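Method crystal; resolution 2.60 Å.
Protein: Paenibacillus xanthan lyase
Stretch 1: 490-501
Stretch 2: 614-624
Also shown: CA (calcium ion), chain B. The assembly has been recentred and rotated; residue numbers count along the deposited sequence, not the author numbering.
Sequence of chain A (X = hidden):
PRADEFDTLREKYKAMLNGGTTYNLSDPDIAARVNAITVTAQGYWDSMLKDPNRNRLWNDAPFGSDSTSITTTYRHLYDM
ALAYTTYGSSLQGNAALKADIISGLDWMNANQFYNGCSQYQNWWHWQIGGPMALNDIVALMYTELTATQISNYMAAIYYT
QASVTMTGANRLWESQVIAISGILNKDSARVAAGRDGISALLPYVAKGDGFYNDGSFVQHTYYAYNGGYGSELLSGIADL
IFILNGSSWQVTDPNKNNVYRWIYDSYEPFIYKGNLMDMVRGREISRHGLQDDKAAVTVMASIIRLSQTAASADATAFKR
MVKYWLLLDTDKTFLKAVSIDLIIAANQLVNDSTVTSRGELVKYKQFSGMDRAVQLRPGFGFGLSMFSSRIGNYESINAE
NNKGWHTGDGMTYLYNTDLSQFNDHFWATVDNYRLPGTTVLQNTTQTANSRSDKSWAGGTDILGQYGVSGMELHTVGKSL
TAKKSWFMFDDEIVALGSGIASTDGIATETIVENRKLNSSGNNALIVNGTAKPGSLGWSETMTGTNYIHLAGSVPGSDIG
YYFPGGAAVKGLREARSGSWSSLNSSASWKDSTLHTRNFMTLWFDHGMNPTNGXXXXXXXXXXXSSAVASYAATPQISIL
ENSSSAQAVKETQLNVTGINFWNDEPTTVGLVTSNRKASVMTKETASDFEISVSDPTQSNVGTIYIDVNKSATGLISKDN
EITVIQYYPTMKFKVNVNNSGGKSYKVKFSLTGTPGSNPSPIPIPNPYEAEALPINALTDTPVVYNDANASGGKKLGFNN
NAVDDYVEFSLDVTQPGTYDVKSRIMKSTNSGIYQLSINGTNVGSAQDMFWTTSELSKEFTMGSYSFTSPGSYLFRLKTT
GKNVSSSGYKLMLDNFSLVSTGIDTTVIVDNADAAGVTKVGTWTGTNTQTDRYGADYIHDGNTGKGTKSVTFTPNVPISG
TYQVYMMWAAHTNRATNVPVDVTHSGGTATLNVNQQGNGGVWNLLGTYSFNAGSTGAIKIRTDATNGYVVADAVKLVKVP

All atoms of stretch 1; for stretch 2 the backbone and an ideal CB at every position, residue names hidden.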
ATOM      1  N   ASP A 490     -16.299   8.933  10.506  1.00 15.68           N
ATOM      2  CA  ASP A 490     -16.477   8.671  11.936  1.00 20.29           C
ATOM      3  C   ASP A 490     -17.512   7.583  12.241  1.00 16.42           C
ATOM      4  O   ASP A 490     -17.327   6.802  13.165  1.00 18.36           O
ATOM      5  CB  ASP A 490     -16.774   9.956  12.725  1.00 18.56           C
ATOM      6  CG  ASP A 490     -17.947  10.720  12.171  1.00 17.22           C
ATOM      7  OD1 ASP A 490     -18.232  10.551  10.975  1.00 20.98           O
ATOM      8  OD2 ASP A 490     -18.584  11.493  12.920  1.00 22.92           O
ATOM      9  N   ASP A 491     -18.594   7.530  11.470  1.00 17.43           N
ATOM     10  CA  ASP A 491     -19.657   6.566  11.738  1.00 15.79           C
ATOM     11  C   ASP A 491     -20.338   6.116  10.455  1.00 15.18           C
ATOM     12  O   ASP A 491     -21.429   5.568  10.494  1.00 18.82           O
ATOM     13  CB  ASP A 491     -20.694   7.140  12.714  1.00 15.14           C
ATOM     14  CG  ASP A 491     -21.335   8.432  12.213  1.00 22.76           C
ATOM     15  OD1 ASP A 491     -20.951   8.930  11.132  1.00 21.56           O
ATOM     16  OD2 ASP A 491     -22.199   8.977  12.931  1.00 26.23           O
ATOM     17  N   GLU A 492     -19.696   6.358   9.319  1.00 15.11           N
ATOM     18  CA  GLU A 492     -20.224   5.877   8.051  1.00 18.82           C
ATOM     19  C   GLU A 492     -19.101   5.429   7.142  1.00 17.03           C
ATOM     20  O   GLU A 492     -17.963   5.885   7.275  1.00 18.06           O
ATOM     21  CB  GLU A 492     -21.048   6.957   7.339  1.00 15.75           C
ATOM     22  CG  GLU A 492     -20.264   8.190   6.930  1.00 12.83           C
ATOM     23  CD  GLU A 492     -20.293   9.280   7.992  1.00 21.60           C
ATOM     24  OE1 GLU A 492     -19.378   9.294   8.839  1.00 21.24           O
ATOM     25  OE2 GLU A 492     -21.228  10.119   7.987  1.00 20.84           O
ATOM     26  N   ILE A 493     -19.433   4.524   6.227  1.00 13.26           N
ATOM     27  CA  ILE A 493     -18.548   4.176   5.126  1.00 15.11           C
ATOM     28  C   ILE A 493     -19.263   4.434   3.810  1.00 15.32           C
ATOM     29  O   ILE A 493     -20.357   3.924   3.582  1.00 20.06           O
ATOM     30  CB  ILE A 493     -18.131   2.701   5.160  1.00 15.05           C
ATOM     31  CG1 ILE A 493     -17.350   2.400   6.437  1.00 15.33           C
ATOM     32  CG2 ILE A 493     -17.298   2.367   3.937  1.00  8.45           C
ATOM     33  CD1 ILE A 493     -18.062   1.459   7.362  1.00 17.37           C
ATOM     34  N   VAL A 494     -18.665   5.242   2.948  1.00 11.46           N
ATOM     35  CA  VAL A 494     -19.258   5.459   1.640  1.00 12.64           C
ATOM     36  C   VAL A 494     -18.531   4.590   0.627  1.00 15.08           C
ATOM     37  O   VAL A 494     -17.295   4.577   0.584  1.00 15.75           O
ATOM     38  CB  VAL A 494     -19.190   6.936   1.208  1.00 16.33           C
ATOM     39  CG1 VAL A 494     -19.829   7.118  -0.164  1.00 10.36           C
ATOM     40  CG2 VAL A 494     -19.868   7.830   2.247  1.00 13.15           C
ATOM     41  N   ALA A 495     -19.299   3.858  -0.174  1.00 13.24           N
ATOM     42  CA  ALA A 495     -18.742   3.014  -1.224  1.00 12.96           C
ATOM     43  C   ALA A 495     -19.205   3.517  -2.587  1.00 14.75           C
ATOM     44  O   ALA A 495     -20.406   3.683  -2.818  1.00 14.94           O
ATOM     45  CB  ALA A 495     -19.158   1.559  -1.018  1.00 10.71           C
ATOM     46  N   LEU A 496     -18.249   3.768  -3.478  1.00 10.97           N
ATOM     47  CA  LEU A 496     -18.558   4.260  -4.811  1.00 10.66           C
ATOM     48  C   LEU A 496     -17.959   3.367  -5.877  1.00 15.01           C
ATOM     49  O   LEU A 496     -16.855   2.843  -5.721  1.00 17.24           O
ATOM     50  CB  LEU A 496     -18.002   5.666  -5.011  1.00 15.74           C
ATOM     51  CG  LEU A 496     -18.475   6.799  -4.104  1.00 15.54           C
ATOM     52  CD1 LEU A 496     -17.931   8.111  -4.641  1.00 12.25           C
ATOM     53  CD2 LEU A 496     -19.994   6.831  -4.011  1.00 11.65           C
ATOM     54  N   GLY A 497     -18.686   3.212  -6.973  1.00 14.11           N
ATOM     55  CA  GLY A 497     -18.166   2.485  -8.108  1.00 13.30           C
ATOM     56  C   GLY A 497     -18.550   3.187  -9.393  1.00 17.12           C
ATOM     57  O   GLY A 497     -19.623   3.777  -9.490  1.00 17.26           O
ATOM     58  N   SER A 498     -17.661   3.128 -10.374  1.00 13.02           N
ATOM     59  CA  SER A 498     -17.933   3.661 -11.693  1.00 15.53           C
ATOM     60  C   SER A 498     -16.926   3.037 -12.632  1.00 16.26           C
ATOM     61  O   SER A 498     -16.029   2.314 -12.193  1.00 17.87           O
ATOM     62  CB  SER A 498     -17.734   5.169 -11.705  1.00 20.72           C
ATOM     63  OG  SER A 498     -16.352   5.458 -11.601  1.00 21.02           O
ATOM     64  N   GLY A 499     -17.062   3.329 -13.920  1.00 18.05           N
ATOM     65  CA  GLY A 499     -16.213   2.726 -14.932  1.00 16.35           C
ATOM     66  C   GLY A 499     -16.415   1.226 -15.031  1.00 18.79           C
ATOM     67  O   GLY A 499     -15.552   0.519 -15.536  1.00 19.92           O
ATOM     68  N   ILE A 500     -17.552   0.738 -14.543  1.00 16.68           N
ATOM     69  CA  ILE A 500     -17.834  -0.688 -14.544  1.00 18.07           C
ATOM     70  C   ILE A 500     -18.138  -1.159 -15.955  1.00 18.43           C
ATOM     71  O   ILE A 500     -19.180  -0.829 -16.508  1.00 19.26           O
ATOM     72  CB  ILE A 500     -19.021  -1.043 -13.634  1.00 16.60           C
ATOM     73  CG1 ILE A 500     -18.794  -0.499 -12.223  1.00 12.72           C
ATOM     74  CG2 ILE A 500     -19.207  -2.551 -13.587  1.00 11.58           C
ATOM     75  CD1 ILE A 500     -19.972  -0.682 -11.300  1.00 13.55           C
ATOM     76  N   ALA A 501     -17.215  -1.929 -16.525  1.00 19.21           N
ATOM     77  CA  ALA A 501     -17.302  -2.347 -17.919  1.00 20.38           C
ATOM     78  C   ALA A 501     -16.931  -3.826 -18.127  1.00 24.13           C
ATOM     79  O   ALA A 501     -15.982  -4.346 -17.528  1.00 19.56           O
ATOM     80  CB  ALA A 501     -16.429  -1.449 -18.784  1.00 13.99           C
ATOM     81  N   UNK A 614     -22.161   1.872 -12.627  1.00 12.04           N
ATOM     82  CA  UNK A 614     -21.747   2.560 -11.415  1.00 11.46           C
ATOM     83  C   UNK A 614     -22.624   2.161 -10.245  1.00 14.62           C
ATOM     84  O   UNK A 614     -23.691   1.576 -10.429  1.00 16.79           O
ATOM     85  CB  UNK A 614     -21.789   4.076 -11.616  1.00 11.46           C
ATOM     86  N   UNK A 615     -22.172   2.479  -9.041  1.00 12.46           N
ATOM     87  CA  UNK A 615     -22.993   2.301  -7.856  1.00 11.54           C
ATOM     88  C   UNK A 615     -22.549   3.306  -6.816  1.00 14.64           C
ATOM     89  O   UNK A 615     -21.451   3.865  -6.901  1.00 13.18           O
ATOM     90  CB  UNK A 615     -22.899   0.872  -7.318  1.00 11.54           C
ATOM     91  N   UNK A 616     -23.411   3.522  -5.832  1.00 13.69           N
ATOM     92  CA  UNK A 616     -23.043   4.254  -4.638  1.00 13.03           C
ATOM     93  C   UNK A 616     -23.950   3.793  -3.515  1.00 13.73           C
ATOM     94  O   UNK A 616     -25.140   3.565  -3.727  1.00 17.34           O
ATOM     95  CB  UNK A 616     -23.142   5.766  -4.851  1.00 13.03           C
ATOM     96  N   UNK A 617     -23.374   3.619  -2.331  1.00 14.47           N
ATOM     97  CA  UNK A 617     -24.143   3.324  -1.126  1.00 13.23           C
ATOM     98  C   UNK A 617     -23.317   3.702   0.092  1.00 14.02           C
ATOM     99  O   UNK A 617     -22.100   3.901  -0.015  1.00 15.49           O
ATOM    100  CB  UNK A 617     -24.545   1.849  -1.073  1.00 13.23           C
ATOM    101  N   UNK A 618     -23.980   3.803   1.240  1.00 10.31           N
ATOM    102  CA  UNK A 618     -23.332   4.247   2.464  1.00 11.57           C
ATOM    103  C   UNK A 618     -23.655   3.271   3.570  1.00 15.73           C
ATOM    104  O   UNK A 618     -24.825   3.042   3.866  1.00 14.24           O
ATOM    105  CB  UNK A 618     -23.768   5.664   2.843  1.00 11.57           C
ATOM    106  N   UNK A 619     -22.627   2.696   4.186  1.00 17.35           N
ATOM    107  CA  UNK A 619     -22.845   1.808   5.318  1.00 12.89           C
ATOM    108  C   UNK A 619     -23.030   2.641   6.575  1.00 19.65           C
ATOM    109  O   UNK A 619     -22.214   3.518   6.880  1.00 20.69           O
ATOM    110  CB  UNK A 619     -21.682   0.827   5.481  1.00 12.89           C
ATOM    111  N   UNK A 620     -24.107   2.364   7.301  1.00 19.06           N
ATOM    112  CA  UNK A 620     -24.404   3.071   8.536  1.00 17.32           C
ATOM    113  C   UNK A 620     -24.549   2.075   9.673  1.00 17.86           C
ATOM    114  O   UNK A 620     -25.666   1.724  10.048  1.00 17.09           O
ATOM    115  CB  UNK A 620     -25.673   3.914   8.391  1.00 17.32           C
ATOM    116  N   UNK A 621     -23.415   1.602  10.220  1.00 21.08           N
ATOM    117  CA  UNK A 621     -23.479   0.578  11.270  1.00 17.04           C
ATOM    118  C   UNK A 621     -24.101   1.101  12.562  1.00 21.83           C
ATOM    119  O   UNK A 621     -24.033   2.305  12.830  1.00 18.60           O
ATOM    120  CB  UNK A 621     -22.076   0.041  11.561  1.00 17.04           C
ATOM    121  N   UNK A 622     -24.712   0.200  13.331  1.00 19.82           N
ATOM    122  CA  UNK A 622     -25.035   0.471  14.722  1.00 18.18           C
ATOM    123  C   UNK A 622     -26.026   1.624  14.888  1.00 19.85           C
ATOM    124  O   UNK A 622     -25.989   2.371  15.875  1.00 19.48           O
ATOM    125  CB  UNK A 622     -23.752   0.779  15.496  1.00 18.18           C
ATOM    126  N   UNK A 623     -26.924   1.763  13.919  1.00 18.48           N
ATOM    127  CA  UNK A 623     -27.948   2.799  14.005  1.00 21.71           C
ATOM    128  C   UNK A 623     -29.340   2.196  14.010  1.00 27.28           C
ATOM    129  O   UNK A 623     -29.592   1.181  13.357  1.00 27.60           O
ATOM    130  CB  UNK A 623     -27.809   3.786  12.844  1.00 21.71           C
ATOM    131  N   UNK A 624     -30.243   2.837  14.745  1.00 25.10           N
ATOM    132  CA  UNK A 624     -31.636   2.443  14.742  1.00 25.64           C
ATOM    133  C   UNK A 624     -32.222   2.708  13.370  1.00 29.68           C
ATOM    134  O   UNK A 624     -31.618   3.402  12.549  1.00 31.66           O
ATOM    135  CB  UNK A 624     -32.421   3.184  15.826  1.00 25.64           C
TER
HETATM  136 CA    CA B1101     -20.527  11.094  10.179  1.00 20.09          CA

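Strand 493-501 runs antiparallel (175°) to the strand ending at 621, and the register fixes what each position meets.

At 614, the ideal CB lies 3.0 Å from Gly 497 O, which is tight, so a small side chain suits best. It is Ser 614, chi1 p, its CB 4.2 Å from Ser 498 CB.

Position 615 forms a hydrogen-bonded pair with Gly 497: N of 615 to Gly 497 O is 2.9 Å, and Gly 497 N to O of 615 is 2.8 Å. Its CB points to the sheet face of Ile 493 and Ala 495. Because Gly 497 has no side chain, a bare patch of backbone lies open there, which a flat ring or a long aliphatic chain could cover. Tyr 615, chi1 63°, does so: Gly 497 CA sits 3.6 Å from the ring centroid, 14° off the normal. An ideal CB on 497 would fall 2.1 Å from Tyr 615 CE2, a clash, so ring and glycine fit together.

Position 616 points to the face of Val 494 and Leu 496. Its ideal CB is 3.4 Å from Leu 496 CD2, favouring something small: Ala, Ser or Thr. It is Ser 616.

Position 617 returns to the face of Ala 495, whose methyl leaves room for a large neighbour, aromatic or aliphatic. Tyr 617 lays its ring over that methyl, Ala 495 CB being 3.7 Å from the centroid and 22° off the normal.

Position 618 faces Val 494 in a non-hydrogen-bonded pair (CA-CA 4.3 Å); a beta-branched or other apolar residue fits. Val 618 CG2 meets Val 494 CG2 at 3.9 Å.

Position 619 pairs with Ile 493, inviting an aliphatic residue. Leu 619 CB is 4.0 Å from Ile 493 CB, while Leu 619 N donates to Ile 493 O at 2.7 Å.

The CB of 620 points away, so only a longer chain could return; Leu 620 CD2 reaches 3.7 Å from Glu 492 CB.

At 621, phi of -67° permits proline, among others. Pro 621 CD is 3.8 Å from Asp 491 O.

Position 622 is out of reach, with positive phi (63°), suiting Gly, Asn or Asp; it is Asn 622.

From 623, CB points toward Asp 491, whose OD1 binds calcium; a long basic chain could reach OD2. Lys 623 NZ makes that salt bridge to Asp 491 OD2 at 3.5 Å.

Position 624 is out of reach; Thr 624 caps the following helix.

Stretch 2 (614-624) SYSYVLLPNKT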
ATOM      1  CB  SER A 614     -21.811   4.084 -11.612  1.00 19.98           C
ATOM      2  OG  SER A 614     -23.141   4.587 -11.563  1.00 10.19           O
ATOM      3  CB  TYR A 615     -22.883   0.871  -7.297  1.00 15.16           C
ATOM      4  CG  TYR A 615     -21.491   0.477  -6.829  1.00 13.55           C
ATOM      5  CD1 TYR A 615     -21.000   0.903  -5.597  1.00  9.33           C
ATOM      6  CD2 TYR A 615     -20.674  -0.338  -7.614  1.00 14.11           C
ATOM      7  CE1 TYR A 615     -19.735   0.558  -5.174  1.00 11.73           C
ATOM      8  CE2 TYR A 615     -19.403  -0.698  -7.192  1.00 11.42           C
ATOM      9  CZ  TYR A 615     -18.938  -0.242  -5.973  1.00 12.93           C
ATOM     10  OH  TYR A 615     -17.675  -0.586  -5.541  1.00 12.96           O
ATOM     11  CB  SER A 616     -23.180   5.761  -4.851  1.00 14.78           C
ATOM     12  OG  SER A 616     -24.532   6.128  -5.036  1.00 25.60           O
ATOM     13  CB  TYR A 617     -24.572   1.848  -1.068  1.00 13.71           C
ATOM     14  CG  TYR A 617     -23.441   0.837  -1.030  1.00 12.87           C
ATOM     15  CD1 TYR A 617     -22.800   0.440  -2.195  1.00 14.26           C
ATOM     16  CD2 TYR A 617     -23.040   0.252   0.169  1.00 14.58           C
ATOM     17  CE1 TYR A 617     -21.772  -0.494  -2.170  1.00 14.06           C
ATOM     18  CE2 TYR A 617     -22.014  -0.689   0.205  1.00 13.31           C
ATOM     19  CZ  TYR A 617     -21.384  -1.052  -0.970  1.00 13.87           C
ATOM     20  OH  TYR A 617     -20.362  -1.974  -0.954  1.00 12.23           O
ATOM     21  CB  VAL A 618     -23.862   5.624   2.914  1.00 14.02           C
ATOM     22  CG1 VAL A 618     -23.301   5.983   4.270  1.00 12.79           C
ATOM     23  CG2 VAL A 618     -23.543   6.696   1.884  1.00 10.01           C
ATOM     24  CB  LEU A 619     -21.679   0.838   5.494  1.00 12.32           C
ATOM     25  CG  LEU A 619     -21.489  -0.180   4.373  1.00 20.84           C
ATOM     26  CD1 LEU A 619     -20.321  -1.124   4.684  1.00 17.27           C
ATOM     27  CD2 LEU A 619     -22.775  -0.961   4.136  1.00 20.64           C
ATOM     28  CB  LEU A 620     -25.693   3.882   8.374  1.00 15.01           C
ATOM     29  CG  LEU A 620     -25.651   4.975   7.299  1.00 18.69           C
ATOM     30  CD1 LEU A 620     -27.031   5.566   7.059  1.00 18.23           C
ATOM     31  CD2 LEU A 620     -24.669   6.086   7.675  1.00 17.01           C
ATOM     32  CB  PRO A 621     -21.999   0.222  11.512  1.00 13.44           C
ATOM     33  CG  PRO A 621     -21.272   0.690  10.305  1.00 14.50           C
ATOM     34  CD  PRO A 621     -22.029   1.904   9.828  1.00 17.77           C
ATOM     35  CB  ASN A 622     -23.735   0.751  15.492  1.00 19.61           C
ATOM     36  CG  ASN A 622     -23.897   0.618  16.992  1.00 24.62           C
ATOM     37  OD1 ASN A 622     -24.709  -0.178  17.484  1.00 31.20           O
ATOM     38  ND2 ASN A 622     -23.128   1.401  17.731  1.00 23.34           N
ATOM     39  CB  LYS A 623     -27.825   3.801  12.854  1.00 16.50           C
ATOM     40  CG  LYS A 623     -26.981   5.001  13.177  1.00 15.25           C
ATOM     41  CD  LYS A 623     -26.779   5.911  11.957  1.00 25.67           C
ATOM     42  CE  LYS A 623     -25.966   7.145  12.339  1.00 24.96           C
ATOM     43  NZ  LYS A 623     -24.903   6.788  13.339  1.00 22.68           N
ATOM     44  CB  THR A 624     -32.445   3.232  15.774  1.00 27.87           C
ATOM     45  OG1 THR A 624     -32.480   4.616  15.399  1.00 29.33           O
ATOM     46  CG2 THR A 624     -31.821   3.087  17.156  1.00 26.94           C
TER
HETATM   47  O   HOH W   1     -23.369   4.695  12.170  1.00 23.19           O
HETATM   48  O   HOH W   2     -16.850   0.518  -3.370  1.00 15.42           O
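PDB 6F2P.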